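Local coordinates for putative uncharacterized protein gbs0355 (Streptococcus agalactiae, PDB 3OKZ) that is of unknown function but belongs to the LytR/CpsA/Psr family, whose members probably attach glycopolymers to the bacterial cell wall, at residues 55-60 with 239-244; 20-25 with 46-51; 130-135 with 190-195. All coordinates share one frame; numbering follows the deposited sequence.

Overall arrangement
This chain is one piece of a longer protein and carries the LytR/CpsA/Psr family region. Interactions 1 and 2 lie in the same mixed seven-stranded sheet, with centres about 10 Å apart. Strands 41-51 and 56-62 are neighbours there, so the two strand pairs are continuous. Interaction 3 joins a separate two-stranded sheet to helix 178-200. Its centre is about 15 Å from that of interaction 1 and about 19 Å from that of interaction 2. The same helix touches the main sheet through Ile-190 and Gln-191, which meet Met-59. Along the chain, interaction 2 closes first, and interaction 3 is nested inside the loop closed by interaction 1. Helix 178-200 thus links the two sheets.

Interaction 1. Residues 55-60 with 239-244; sequences NKTTMT and EHIKSY
Thr-57 and Ile-241 begin a parallel strand pair in the central mixed sheet. Toward strand 241-244 the bonding groups are N and O of Thr-57 and Met-59; the Thr-58 and Thr-60 backbones bond to strand 41-51. Thr-57 N donates to His-240 O at 3.0 Å, and Thr-57 O accepts from Lys-242 N at 2.9 Å. Met-59 N donates to Lys-242 O at 2.9 Å. Met-59 O takes Tyr-244 N with an N-H...O angle of 169°.

On one face, Thr-57 and Ile-241 lie side by side and point the same way. With OG1 anti to the carbonyl carbon (chi1 -71°), Thr-57 CG2 is anti to the backbone N and sits 3.5 Å from Ile-241 CD1. Selenomethionine Met-59 brings CG to 3.6 Å from Ile-241 CG2, and its end runs on to helix 178-200. On the other face, Thr-60 OG1 approaches Tyr-244 CB at 3.7 Å. Met-59 O is at the edge of the Tyr-244 ring, near its plane. Arg-273 makes a cation-pi contact with that ring. Thr-58 OG1 bonds to Thr-49.

Asn-55 and Lys-56 form a G1 beta bulge opposite Asn-51. The arrangement is typical of a parallel pair inside an alpha/beta sheet, with helices packed on both faces.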
ATOM      1  N   ASN A  55      -8.012  19.486   4.114  1.00 34.16           N
ATOM      2  CA  ASN A  55      -7.124  19.634   2.964  1.00 41.70           C
ATOM      3  C   ASN A  55      -5.775  18.938   3.192  1.00 40.89           C
ATOM      4  O   ASN A  55      -4.720  19.569   3.120  1.00 42.21           O
ATOM      5  CB  ASN A  55      -6.907  21.124   2.703  1.00 43.56           C
ATOM      6  CG  ASN A  55      -6.503  21.407   1.288  1.00 48.28           C
ATOM      7  OD1 ASN A  55      -7.225  21.076   0.352  1.00 54.27           O
ATOM      8  ND2 ASN A  55      -5.344  22.029   1.116  1.00 50.51           N
ATOM      9  N   LYS A  56      -5.807  17.636   3.458  1.00 38.92           N
ATOM     10  CA  LYS A  56      -4.575  16.906   3.717  1.00 37.69           C
ATOM     11  C   LYS A  56      -4.666  15.433   3.342  1.00 41.65           C
ATOM     12  O   LYS A  56      -5.754  14.873   3.210  1.00 45.26           O
ATOM     13  CB  LYS A  56      -4.208  17.047   5.197  1.00 38.50           C
ATOM     14  CG  LYS A  56      -2.893  16.370   5.603  1.00 53.67           C
ATOM     15  CD  LYS A  56      -2.522  16.685   7.063  1.00 64.28           C
ATOM     16  CE  LYS A  56      -3.621  16.271   8.045  1.00 66.08           C
ATOM     17  NZ  LYS A  56      -3.312  16.609   9.468  1.00 59.01           N
ATOM     18  N   THR A  57      -3.505  14.812   3.174  1.00 35.89           N
ATOM     19  CA  THR A  57      -3.433  13.400   2.823  1.00 29.88           C
ATOM     20  C   THR A  57      -2.309  12.701   3.577  1.00 31.53           C
ATOM     21  O   THR A  57      -1.244  13.277   3.799  1.00 51.35           O
ATOM     22  CB  THR A  57      -3.196  13.222   1.313  1.00 24.74           C
ATOM     23  OG1 THR A  57      -4.379  13.597   0.603  1.00 25.90           O
ATOM     24  CG2 THR A  57      -2.839  11.779   0.985  1.00 18.26           C
ATOM     25  N   THR A  58      -2.553  11.457   3.976  1.00 17.81           N
ATOM     26  CA  THR A  58      -1.542  10.683   4.682  1.00 16.60           C
ATOM     27  C   THR A  58      -1.437   9.299   4.069  1.00 13.42           C
ATOM     28  O   THR A  58      -2.438   8.728   3.631  1.00 25.55           O
ATOM     29  CB  THR A  58      -1.890  10.496   6.160  1.00 14.09           C
ATOM     30  OG1 THR A  58      -2.917   9.500   6.287  1.00  9.36           O
ATOM     31  CG2 THR A  58      -2.365  11.820   6.765  1.00  8.04           C
HETATM   32  N   MSE A  59      -0.222   8.765   4.048  1.00 13.55           N
HETATM   33  CA  MSE A  59       0.023   7.435   3.514  1.00 10.32           C
HETATM   34  C   MSE A  59       0.748   6.583   4.518  1.00 16.94           C
HETATM   35  O   MSE A  59       1.848   6.918   4.961  1.00 16.48           O
HETATM   36  CB  MSE A  59       0.880   7.502   2.271  1.00 10.14           C
HETATM   37  CG  MSE A  59       0.290   8.298   1.153  1.00 20.17           C
HETATM   38 SE   MSE A  59       1.425   8.069  -0.345  1.00 59.03          SE
HETATM   39  CE  MSE A  59       0.491   6.580  -1.151  1.00 62.71           C
ATOM     40  N   THR A  60       0.137   5.464   4.868  1.00 16.15           N
ATOM     41  CA  THR A  60       0.759   4.558   5.804  1.00  2.74           C
ATOM     42  C   THR A  60       1.061   3.202   5.145  1.00  5.98           C
ATOM     43  O   THR A  60       0.161   2.457   4.752  1.00 10.28           O
ATOM     44  CB  THR A  60      -0.122   4.416   7.060  1.00  5.65           C
ATOM     45  OG1 THR A  60      -0.205   5.697   7.700  1.00  8.37           O
ATOM     46  CG2 THR A  60       0.477   3.422   8.057  1.00 10.07           C
ATOM     47  N   GLU A 239      -2.276  17.749  -2.587  1.00 35.10           N
ATOM     48  CA  GLU A 239      -1.190  18.725  -2.614  1.00 35.86           C
ATOM     49  C   GLU A 239      -0.235  18.620  -1.429  1.00 25.06           C
ATOM     50  O   GLU A 239       0.859  19.185  -1.461  1.00 27.60           O
ATOM     51  CB  GLU A 239      -1.773  20.140  -2.662  1.00 56.23           C
ATOM     52  CG  GLU A 239      -1.160  21.079  -3.699  1.00 67.10           C
ATOM     53  CD  GLU A 239      -1.610  20.771  -5.119  1.00 75.73           C
ATOM     54  OE1 GLU A 239      -1.508  21.670  -5.982  1.00 74.26           O
ATOM     55  OE2 GLU A 239      -2.058  19.634  -5.377  1.00 81.46           O
ATOM     56  N   HIS A 240      -0.655  17.921  -0.378  1.00 21.99           N
ATOM     57  CA  HIS A 240       0.178  17.757   0.816  1.00 36.16           C
ATOM     58  C   HIS A 240       0.067  16.347   1.392  1.00 31.83           C
ATOM     59  O   HIS A 240      -0.973  15.976   1.943  1.00 25.24           O
ATOM     60  CB  HIS A 240      -0.231  18.766   1.884  1.00 46.91           C
ATOM     61  CG  HIS A 240      -0.459  20.141   1.351  1.00 45.51           C
ATOM     62  ND1 HIS A 240      -1.665  20.537   0.816  1.00 49.94           N
ATOM     63  CD2 HIS A 240       0.375  21.199   1.229  1.00 41.71           C
ATOM     64  CE1 HIS A 240      -1.564  21.781   0.385  1.00 51.62           C
ATOM     65  NE2 HIS A 240      -0.337  22.206   0.623  1.00 51.06           N
ATOM     66  N   ILE A 241       1.150  15.577   1.288  1.00 25.12           N
ATOM     67  CA  ILE A 241       1.155  14.199   1.763  1.00 17.06           C
ATOM     68  C   ILE A 241       2.120  13.928   2.915  1.00 26.13           C
ATOM     69  O   ILE A 241       3.316  14.211   2.813  1.00 27.40           O
ATOM     70  CB  ILE A 241       1.548  13.214   0.633  1.00 21.84           C
ATOM     71  CG1 ILE A 241       1.012  13.684  -0.720  1.00 22.72           C
ATOM     72  CG2 ILE A 241       1.007  11.833   0.947  1.00 26.19           C
ATOM     73  CD1 ILE A 241      -0.477  13.589  -0.863  1.00 23.39           C
ATOM     74  N   LYS A 242       1.601  13.366   4.003  1.00 32.70           N
ATOM     75  CA  LYS A 242       2.427  12.998   5.147  1.00 40.54           C
ATOM     76  C   LYS A 242       2.504  11.480   5.086  1.00 38.56           C
ATOM     77  O   LYS A 242       1.480  10.812   5.172  1.00 44.56           O
ATOM     78  CB  LYS A 242       1.774  13.414   6.466  1.00 42.74           C
ATOM     79  CG  LYS A 242       2.000  14.862   6.896  1.00 42.88           C
ATOM     80  CD  LYS A 242       1.180  15.164   8.165  1.00 53.28           C
ATOM     81  CE  LYS A 242       1.426  16.564   8.728  1.00 59.79           C
ATOM     82  NZ  LYS A 242       2.787  16.706   9.329  1.00 62.04           N
ATOM     83  N   SER A 243       3.713  10.944   4.932  1.00 31.85           N
ATOM     84  CA  SER A 243       3.929   9.497   4.839  1.00 26.55           C
ATOM     85  C   SER A 243       4.393   8.846   6.145  1.00 26.44           C
ATOM     86  O   SER A 243       5.258   9.374   6.852  1.00 30.37           O
ATOM     87  CB  SER A 243       4.955   9.201   3.750  1.00 26.11           C
ATOM     88  OG  SER A 243       4.614   9.880   2.555  1.00 35.62           O
ATOM     89  N   TYR A 244       3.817   7.688   6.453  1.00 21.10           N
ATOM     90  CA  TYR A 244       4.176   6.963   7.665  1.00 24.29           C
ATOM     91  C   TYR A 244       4.381   5.489   7.366  1.00 30.36           C
ATOM     92  O   TYR A 244       3.823   4.954   6.406  1.00 36.53           O
ATOM     93  CB  TYR A 244       3.085   7.099   8.727  1.00 28.93           C
ATOM     94  CG  TYR A 244       2.668   8.520   9.029  1.00 37.10           C
ATOM     95  CD1 TYR A 244       1.887   9.247   8.127  1.00 32.73           C
ATOM     96  CD2 TYR A 244       3.051   9.137  10.221  1.00 39.02           C
ATOM     97  CE1 TYR A 244       1.499  10.552   8.402  1.00 30.45           C
ATOM     98  CE2 TYR A 244       2.670  10.444  10.509  1.00 38.47           C
ATOM     99  CZ  TYR A 244       1.897  11.147   9.597  1.00 33.98           C
ATOM    100  OH  TYR A 244       1.535  12.449   9.875  1.00 38.28           O
TER

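Interaction 2. Residues 20-25 with 46-51; sequences FSILLM and ILVTIN
Ile-22 and Val-48 form the middle pair of an antiparallel ladder between strands 20-25 and 46-51. Three hydrogen-bonded pairs, Phe-20 with Ile-50, Ile-22 with Val-48 and Leu-24 with Ile-46, give six backbone bonds. In the middle pair, Ile-22 N reaches Val-48 O at 2.9 Å and Val-48 N reaches Ile-22 O at 2.8 Å.

The side chains of these three pairs share one face, and this is the tightly packed part. Ile-22 and Val-48 lie side by side. Ile-22 CG1 is anti to the backbone N (chi1 179°), which leaves the CG2 branch to touch Val-48 CB at 3.5 Å. Val-48 CG2 meets Leu-24 CB at 3.8 Å. Leu-24 and Ile-46 lie side by side, with their CD1 methyls 3.9 Å apart. At the other end, Ile-50 covers one face of the Phe-20 ring, with CB 4.0 Å above the plane and offset toward the rim. Tyr-234 meets the same ring edge-to-face.

The opposite face is looser across this contact. Ser-21 and Thr-49 are a non-hydrogen-bonded pair whose side chains do not meet. Leu-23 CD1 is 4.4 Å from Leu-47 CD2. Leu-23 packs on helix 93-105; Leu-47 touches that helix and Ile-274 of helix 264-277. Thr-49 OG1 bonds to Thr-58, which ties the ladder to the next strand. Of the touching residues only Leu-24 is partly exposed.

The chemistry is that of a buried, mainly apolar sheet core. Alternate residues pair within the ladder; those between bond to flanking strands 111-116 and 56-62. Apolar side chains, including the Phe-20 ring, line the face of the hydrogen-bonded pairs.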
ATOM      1  N   PHE A  20     -11.994  10.156   3.153  1.00  7.56           N
ATOM      2  CA  PHE A  20     -12.086   8.722   2.991  1.00  8.94           C
ATOM      3  C   PHE A  20     -10.760   7.989   3.025  1.00 18.75           C
ATOM      4  O   PHE A  20      -9.695   8.603   2.992  1.00 21.31           O
ATOM      5  CB  PHE A  20     -12.834   8.408   1.706  1.00  7.28           C
ATOM      6  CG  PHE A  20     -12.078   8.770   0.461  1.00 19.00           C
ATOM      7  CD1 PHE A  20     -11.284   7.823  -0.186  1.00 18.10           C
ATOM      8  CD2 PHE A  20     -12.165  10.056  -0.076  1.00 17.49           C
ATOM      9  CE1 PHE A  20     -10.593   8.153  -1.353  1.00 22.32           C
ATOM     10  CE2 PHE A  20     -11.474  10.392  -1.248  1.00 17.74           C
ATOM     11  CZ  PHE A  20     -10.690   9.442  -1.885  1.00 16.90           C
ATOM     12  N   SER A  21     -10.855   6.663   3.120  1.00 19.31           N
ATOM     13  CA  SER A  21      -9.688   5.794   3.159  1.00  9.24           C
ATOM     14  C   SER A  21      -9.747   4.825   2.008  1.00 18.18           C
ATOM     15  O   SER A  21     -10.797   4.261   1.701  1.00 23.48           O
ATOM     16  CB  SER A  21      -9.624   5.004   4.468  1.00 10.13           C
ATOM     17  OG  SER A  21     -10.656   4.032   4.568  1.00 15.06           O
ATOM     18  N   ILE A  22      -8.608   4.655   1.358  1.00 23.63           N
ATOM     19  CA  ILE A  22      -8.512   3.730   0.252  1.00 19.54           C
ATOM     20  C   ILE A  22      -7.263   2.888   0.464  1.00 13.94           C
ATOM     21  O   ILE A  22      -6.197   3.398   0.824  1.00 14.48           O
ATOM     22  CB  ILE A  22      -8.422   4.477  -1.092  1.00 14.35           C
ATOM     23  CG1 ILE A  22      -8.289   3.476  -2.242  1.00 14.49           C
ATOM     24  CG2 ILE A  22      -7.260   5.448  -1.063  1.00 19.57           C
ATOM     25  CD1 ILE A  22      -8.204   4.118  -3.630  1.00 10.29           C
ATOM     26  N   LEU A  23      -7.419   1.586   0.288  1.00 21.13           N
ATOM     27  CA  LEU A  23      -6.309   0.669   0.424  1.00 17.42           C
ATOM     28  C   LEU A  23      -5.702   0.596  -0.950  1.00 23.35           C
ATOM     29  O   LEU A  23      -6.314   0.066  -1.885  1.00 28.74           O
ATOM     30  CB  LEU A  23      -6.790  -0.714   0.831  1.00 13.14           C
ATOM     31  CG  LEU A  23      -5.657  -1.733   0.953  1.00  7.13           C
ATOM     32  CD1 LEU A  23      -4.636  -1.213   1.945  1.00 10.26           C
ATOM     33  CD2 LEU A  23      -6.205  -3.067   1.418  1.00  8.96           C
ATOM     34  N   LEU A  24      -4.504   1.147  -1.073  1.00 17.01           N
ATOM     35  CA  LEU A  24      -3.797   1.151  -2.335  1.00 18.92           C
ATOM     36  C   LEU A  24      -2.844  -0.048  -2.355  1.00 12.22           C
ATOM     37  O   LEU A  24      -2.056  -0.249  -1.428  1.00 13.77           O
ATOM     38  CB  LEU A  24      -3.055   2.492  -2.478  1.00 19.09           C
ATOM     39  CG  LEU A  24      -2.360   2.903  -3.777  1.00 28.98           C
ATOM     40  CD1 LEU A  24      -0.985   2.255  -3.864  1.00 36.59           C
ATOM     41  CD2 LEU A  24      -3.230   2.524  -4.978  1.00 39.97           C
HETATM   42  N   MSE A  25      -2.938  -0.866  -3.398  1.00 12.64           N
HETATM   43  CA  MSE A  25      -2.071  -2.037  -3.507  1.00 11.74           C
HETATM   44  C   MSE A  25      -1.431  -2.269  -4.868  1.00 18.24           C
HETATM   45  O   MSE A  25      -2.062  -2.112  -5.924  1.00 17.19           O
HETATM   46  CB  MSE A  25      -2.824  -3.302  -3.159  1.00 16.05           C
HETATM   47  CG  MSE A  25      -3.485  -3.302  -1.818  1.00 32.34           C
HETATM   48 SE   MSE A  25      -4.465  -4.953  -1.671  1.00 66.94          SE
HETATM   49  CE  MSE A  25      -3.189  -5.954  -0.650  1.00 38.87           C
ATOM     50  N   ILE A  46      -0.599   0.084   1.052  1.00 13.20           N
ATOM     51  CA  ILE A  46      -0.591   1.400   1.674  1.00 17.05           C
ATOM     52  C   ILE A  46      -2.006   1.844   1.944  1.00 10.75           C
ATOM     53  O   ILE A  46      -2.841   1.833   1.039  1.00 16.13           O
ATOM     54  CB  ILE A  46       0.052   2.474   0.775  1.00 28.25           C
ATOM     55  CG1 ILE A  46       1.387   1.981   0.225  1.00 30.38           C
ATOM     56  CG2 ILE A  46       0.249   3.743   1.564  1.00 34.01           C
ATOM     57  CD1 ILE A  46       1.231   1.007  -0.919  1.00 39.96           C
ATOM     58  N   LEU A  47      -2.269   2.225   3.191  1.00 11.14           N
ATOM     59  CA  LEU A  47      -3.586   2.704   3.580  1.00 10.38           C
ATOM     60  C   LEU A  47      -3.520   4.215   3.382  1.00 16.35           C
ATOM     61  O   LEU A  47      -2.695   4.895   3.996  1.00 16.47           O
ATOM     62  CB  LEU A  47      -3.872   2.345   5.042  1.00  5.50           C
ATOM     63  CG  LEU A  47      -5.310   2.448   5.580  1.00 11.76           C
ATOM     64  CD1 LEU A  47      -5.646   3.893   5.965  1.00  3.11           C
ATOM     65  CD2 LEU A  47      -6.279   1.910   4.535  1.00 22.92           C
ATOM     66  N   VAL A  48      -4.370   4.734   2.502  1.00  4.56           N
ATOM     67  CA  VAL A  48      -4.359   6.160   2.206  1.00 10.88           C
ATOM     68  C   VAL A  48      -5.568   6.896   2.760  1.00 11.89           C
ATOM     69  O   VAL A  48      -6.700   6.412   2.658  1.00 11.72           O
ATOM     70  CB  VAL A  48      -4.335   6.413   0.678  1.00 14.03           C
ATOM     71  CG1 VAL A  48      -3.866   7.833   0.390  1.00  6.74           C
ATOM     72  CG2 VAL A  48      -3.451   5.380  -0.017  1.00 17.31           C
ATOM     73  N   THR A  49      -5.321   8.067   3.341  1.00 12.99           N
ATOM     74  CA  THR A  49      -6.393   8.904   3.872  1.00 14.13           C
ATOM     75  C   THR A  49      -6.392  10.179   3.058  1.00 18.27           C
ATOM     76  O   THR A  49      -5.323  10.672   2.686  1.00 24.77           O
ATOM     77  CB  THR A  49      -6.155   9.337   5.317  1.00 21.42           C
ATOM     78  OG1 THR A  49      -4.987  10.158   5.370  1.00 24.03           O
ATOM     79  CG2 THR A  49      -5.981   8.149   6.217  1.00 19.24           C
ATOM     80  N   ILE A  50      -7.590  10.696   2.782  1.00 21.23           N
ATOM     81  CA  ILE A  50      -7.777  11.947   2.036  1.00 16.48           C
ATOM     82  C   ILE A  50      -8.919  12.687   2.716  1.00 17.70           C
ATOM     83  O   ILE A  50     -10.026  12.149   2.845  1.00 19.76           O
ATOM     84  CB  ILE A  50      -8.182  11.717   0.554  1.00 15.35           C
ATOM     85  CG1 ILE A  50      -7.178  10.802  -0.145  1.00  2.37           C
ATOM     86  CG2 ILE A  50      -8.246  13.052  -0.174  1.00 24.90           C
ATOM     87  CD1 ILE A  50      -7.811   9.564  -0.749  1.00 15.69           C
ATOM     88  N   ASN A  51      -8.647  13.906   3.171  1.00 27.48           N
ATOM     89  CA  ASN A  51      -9.664  14.707   3.844  1.00 30.21           C
ATOM     90  C   ASN A  51      -9.831  16.019   3.101  1.00 27.49           C
ATOM     91  O   ASN A  51      -9.039  16.950   3.274  1.00 38.05           O
ATOM     92  CB  ASN A  51      -9.255  14.989   5.282  1.00 34.79           C
ATOM     93  CG  ASN A  51     -10.360  15.637   6.073  1.00 43.57           C
ATOM     94  OD1 ASN A  51     -10.924  16.644   5.657  1.00 44.27           O
ATOM     95  ND2 ASN A  51     -10.678  15.062   7.223  1.00 49.49           N
TER

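Interaction 3. Residues 130-135 with 190-195; sequences ITVTNK and IQKVLK
Strand 130-134, where Ile-130 and Thr-131 make contact, runs roughly against helix 190-195, at 146° between their N-to-C directions. The two axes come no closer than 9.0 Å, so backbone does not meet backbone and side chains bridge the gap. The nearest CA pair is Ile-130 with Lys-192, 6.9 Å apart.

Lys-192 carries the polar part. Its CG is anti to the carbonyl carbon (chi1 -71°), and the chain beyond is fully extended. This carries the ammonium group across to the strand. NZ donates a hydrogen bond to Thr-131 O and lies in the plane of that carbonyl. The modelled length is short, and at this resolution its exact value means little. The aliphatic part runs alongside the same oxygen, with Lys-192 CE 3.4 Å from Thr-131 O. Val-132 CG1 flanks the group, 3.9 Å from Lys-192 NZ. The charge has a second partner in Glu-188, one turn earlier on the same helix, through a salt bridge. A weakly bonded water lies between Lys-192 NZ and Thr-133 OG1, which also bonds to Thr-157.

The apolar part lies at the start of the strand. Ile-130 points toward the helix, and its CG2 touches Val-193 CG2 at 4.0 Å. The two side chains cross at an angle. Ile-130 CG2 is also 4.3 Å from Lys-192 CB. Leu-123 and Val-124 of helix 117-126 pack on Val-193 and extend this apolar patch.

Strand 130-134 pairs with strand 156-160. The arrangement is typical of a small two-stranded antiparallel sheet packed on a helix of an alpha/beta domain.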
ATOM      1  N   ILE A 130       9.760   9.958 -14.049  1.00 10.86           N
ATOM      2  CA  ILE A 130      10.037  10.724 -12.835  1.00  5.40           C
ATOM      3  C   ILE A 130      11.525  10.766 -12.530  1.00  9.47           C
ATOM      4  O   ILE A 130      12.315   9.964 -13.069  1.00 10.63           O
ATOM      5  CB  ILE A 130       9.351  10.140 -11.614  1.00  3.07           C
ATOM      6  CG1 ILE A 130       9.935   8.758 -11.312  1.00  0.01           C
ATOM      7  CG2 ILE A 130       7.845  10.095 -11.833  1.00  7.91           C
ATOM      8  CD1 ILE A 130       9.373   8.133 -10.055  1.00  2.65           C
ATOM      9  N   THR A 131      11.880  11.694 -11.637  1.00 15.14           N
ATOM     10  CA  THR A 131      13.253  11.932 -11.207  1.00 12.65           C
ATOM     11  C   THR A 131      13.514  11.479  -9.774  1.00 11.08           C
ATOM     12  O   THR A 131      12.875  11.972  -8.850  1.00 26.13           O
ATOM     13  CB  THR A 131      13.574  13.445 -11.318  1.00 11.82           C
ATOM     14  OG1 THR A 131      13.676  13.798 -12.699  1.00 25.21           O
ATOM     15  CG2 THR A 131      14.874  13.799 -10.615  1.00  0.40           C
ATOM     16  N   VAL A 132      14.447  10.538  -9.596  1.00 14.54           N
ATOM     17  CA  VAL A 132      14.814  10.050  -8.262  1.00 23.75           C
ATOM     18  C   VAL A 132      16.322  10.072  -8.075  1.00 24.79           C
ATOM     19  O   VAL A 132      17.075  10.028  -9.045  1.00 29.98           O
ATOM     20  CB  VAL A 132      14.356   8.596  -7.994  1.00  6.61           C
ATOM     21  CG1 VAL A 132      12.837   8.527  -7.937  1.00  5.40           C
ATOM     22  CG2 VAL A 132      14.944   7.657  -9.047  1.00  2.56           C
ATOM     23  N   THR A 133      16.747  10.109  -6.816  1.00 21.86           N
ATOM     24  CA  THR A 133      18.169  10.148  -6.467  1.00 15.75           C
ATOM     25  C   THR A 133      18.634   8.855  -5.785  1.00 11.11           C
ATOM     26  O   THR A 133      18.100   8.466  -4.745  1.00  7.98           O
ATOM     27  CB  THR A 133      18.465  11.337  -5.512  1.00 29.30           C
ATOM     28  OG1 THR A 133      18.004  12.563  -6.103  1.00 33.73           O
ATOM     29  CG2 THR A 133      19.952  11.432  -5.226  1.00 17.76           C
ATOM     30  N   ASN A 134      19.629   8.197  -6.376  1.00 10.47           N
ATOM     31  CA  ASN A 134      20.164   6.953  -5.825  1.00 11.55           C
ATOM     32  C   ASN A 134      21.279   7.285  -4.851  1.00 22.12           C
ATOM     33  O   ASN A 134      22.423   7.477  -5.245  1.00 33.75           O
ATOM     34  CB  ASN A 134      20.700   6.062  -6.946  1.00 18.83           C
ATOM     35  CG  ASN A 134      21.501   4.890  -6.421  1.00 30.35           C
ATOM     36  OD1 ASN A 134      21.142   4.283  -5.411  1.00 39.87           O
ATOM     37  ND2 ASN A 134      22.584   4.555  -7.108  1.00 36.83           N
ATOM     38  N   LYS A 135      20.936   7.341  -3.573  1.00 25.14           N
ATOM     39  CA  LYS A 135      21.904   7.700  -2.543  1.00 27.62           C
ATOM     40  C   LYS A 135      23.072   6.732  -2.432  1.00 22.10           C
ATOM     41  O   LYS A 135      24.064   7.038  -1.779  1.00 22.01           O
ATOM     42  CB  LYS A 135      21.202   7.830  -1.186  1.00 18.51           C
ATOM     43  CG  LYS A 135      20.466   6.564  -0.776  1.00 41.01           C
ATOM     44  CD  LYS A 135      19.871   6.636   0.623  1.00 42.21           C
ATOM     45  CE  LYS A 135      19.219   5.305   0.977  1.00 37.90           C
ATOM     46  NZ  LYS A 135      18.679   5.269   2.362  1.00 39.19           N
ATOM     47  N   ILE A 190       5.129   6.652  -5.659  1.00 14.46           N
ATOM     48  CA  ILE A 190       3.707   6.965  -5.666  1.00 20.39           C
ATOM     49  C   ILE A 190       3.479   8.465  -5.589  1.00 31.04           C
ATOM     50  O   ILE A 190       2.784   9.043  -6.432  1.00 25.48           O
ATOM     51  CB  ILE A 190       2.964   6.257  -4.495  1.00 14.43           C
ATOM     52  CG1 ILE A 190       2.517   4.870  -4.943  1.00 31.84           C
ATOM     53  CG2 ILE A 190       1.719   7.039  -4.081  1.00  3.73           C
ATOM     54  CD1 ILE A 190       1.541   4.902  -6.099  1.00 37.84           C
ATOM     55  N   GLN A 191       4.078   9.096  -4.585  1.00 33.64           N
ATOM     56  CA  GLN A 191       3.934  10.537  -4.388  1.00 28.03           C
ATOM     57  C   GLN A 191       4.341  11.350  -5.597  1.00 26.93           C
ATOM     58  O   GLN A 191       3.650  12.295  -5.968  1.00 25.15           O
ATOM     59  CB  GLN A 191       4.761  10.993  -3.188  1.00 26.52           C
ATOM     60  CG  GLN A 191       4.327  10.367  -1.878  1.00 39.55           C
ATOM     61  CD  GLN A 191       5.286  10.680  -0.760  1.00 58.99           C
ATOM     62  OE1 GLN A 191       5.543  11.846  -0.461  1.00 63.49           O
ATOM     63  NE2 GLN A 191       5.828   9.643  -0.136  1.00 71.20           N
ATOM     64  N   LYS A 192       5.460  10.980  -6.213  1.00 22.80           N
ATOM     65  CA  LYS A 192       5.960  11.707  -7.374  1.00 16.34           C
ATOM     66  C   LYS A 192       5.074  11.583  -8.610  1.00 24.47           C
ATOM     67  O   LYS A 192       4.860  12.562  -9.326  1.00 18.96           O
ATOM     68  CB  LYS A 192       7.385  11.260  -7.694  1.00 12.98           C
ATOM     69  CG  LYS A 192       8.410  11.735  -6.657  1.00 19.18           C
ATOM     70  CD  LYS A 192       9.862  11.561  -7.122  1.00 15.58           C
ATOM     71  CE  LYS A 192      10.790  12.305  -6.171  1.00 16.44           C
ATOM     72  NZ  LYS A 192      12.222  12.016  -6.405  1.00 16.39           N
ATOM     73  N   VAL A 193       4.562  10.381  -8.856  1.00 22.59           N
ATOM     74  CA  VAL A 193       3.684  10.153  -9.995  1.00 18.39           C
ATOM     75  C   VAL A 193       2.394  10.939  -9.821  1.00 29.18           C
ATOM     76  O   VAL A 193       1.748  11.305 -10.801  1.00 34.95           O
ATOM     77  CB  VAL A 193       3.372   8.659 -10.161  1.00  0.01           C
ATOM     78  CG1 VAL A 193       2.106   8.463 -10.987  1.00  3.01           C
ATOM     79  CG2 VAL A 193       4.539   7.991 -10.846  1.00  0.89           C
ATOM     80  N   LEU A 194       2.011  11.195  -8.579  1.00 27.64           N
ATOM     81  CA  LEU A 194       0.821  11.990  -8.339  1.00 25.58           C
ATOM     82  C   LEU A 194       1.148  13.454  -8.614  1.00 27.88           C
ATOM     83  O   LEU A 194       0.419  14.140  -9.330  1.00 40.73           O
ATOM     84  CB  LEU A 194       0.365  11.829  -6.903  1.00 23.96           C
ATOM     85  CG  LEU A 194      -0.621  10.684  -6.742  1.00 27.97           C
ATOM     86  CD1 LEU A 194      -0.629  10.232  -5.294  1.00 29.38           C
ATOM     87  CD2 LEU A 194      -2.013  11.134  -7.219  1.00 18.40           C
ATOM     88  N   LYS A 195       2.259  13.920  -8.047  1.00 15.57           N
ATOM     89  CA  LYS A 195       2.692  15.299  -8.225  1.00 13.23           C
ATOM     90  C   LYS A 195       2.701  15.611  -9.710  1.00 14.11           C
ATOM     91  O   LYS A 195       2.233  16.660 -10.140  1.00 20.76           O
ATOM     92  CB  LYS A 195       4.097  15.499  -7.654  1.00 16.47           C
ATOM     93  CG  LYS A 195       4.521  16.959  -7.557  1.00 29.54           C
ATOM     94  CD  LYS A 195       6.026  17.137  -7.322  1.00 43.23           C
ATOM     95  CE  LYS A 195       6.836  16.968  -8.614  1.00 68.97           C
ATOM     96  NZ  LYS A 195       6.700  15.617  -9.243  1.00 79.04           N
TER
HETATM   97  O   HOH W   1      14.883  14.100  -6.329  1.00 21.08           O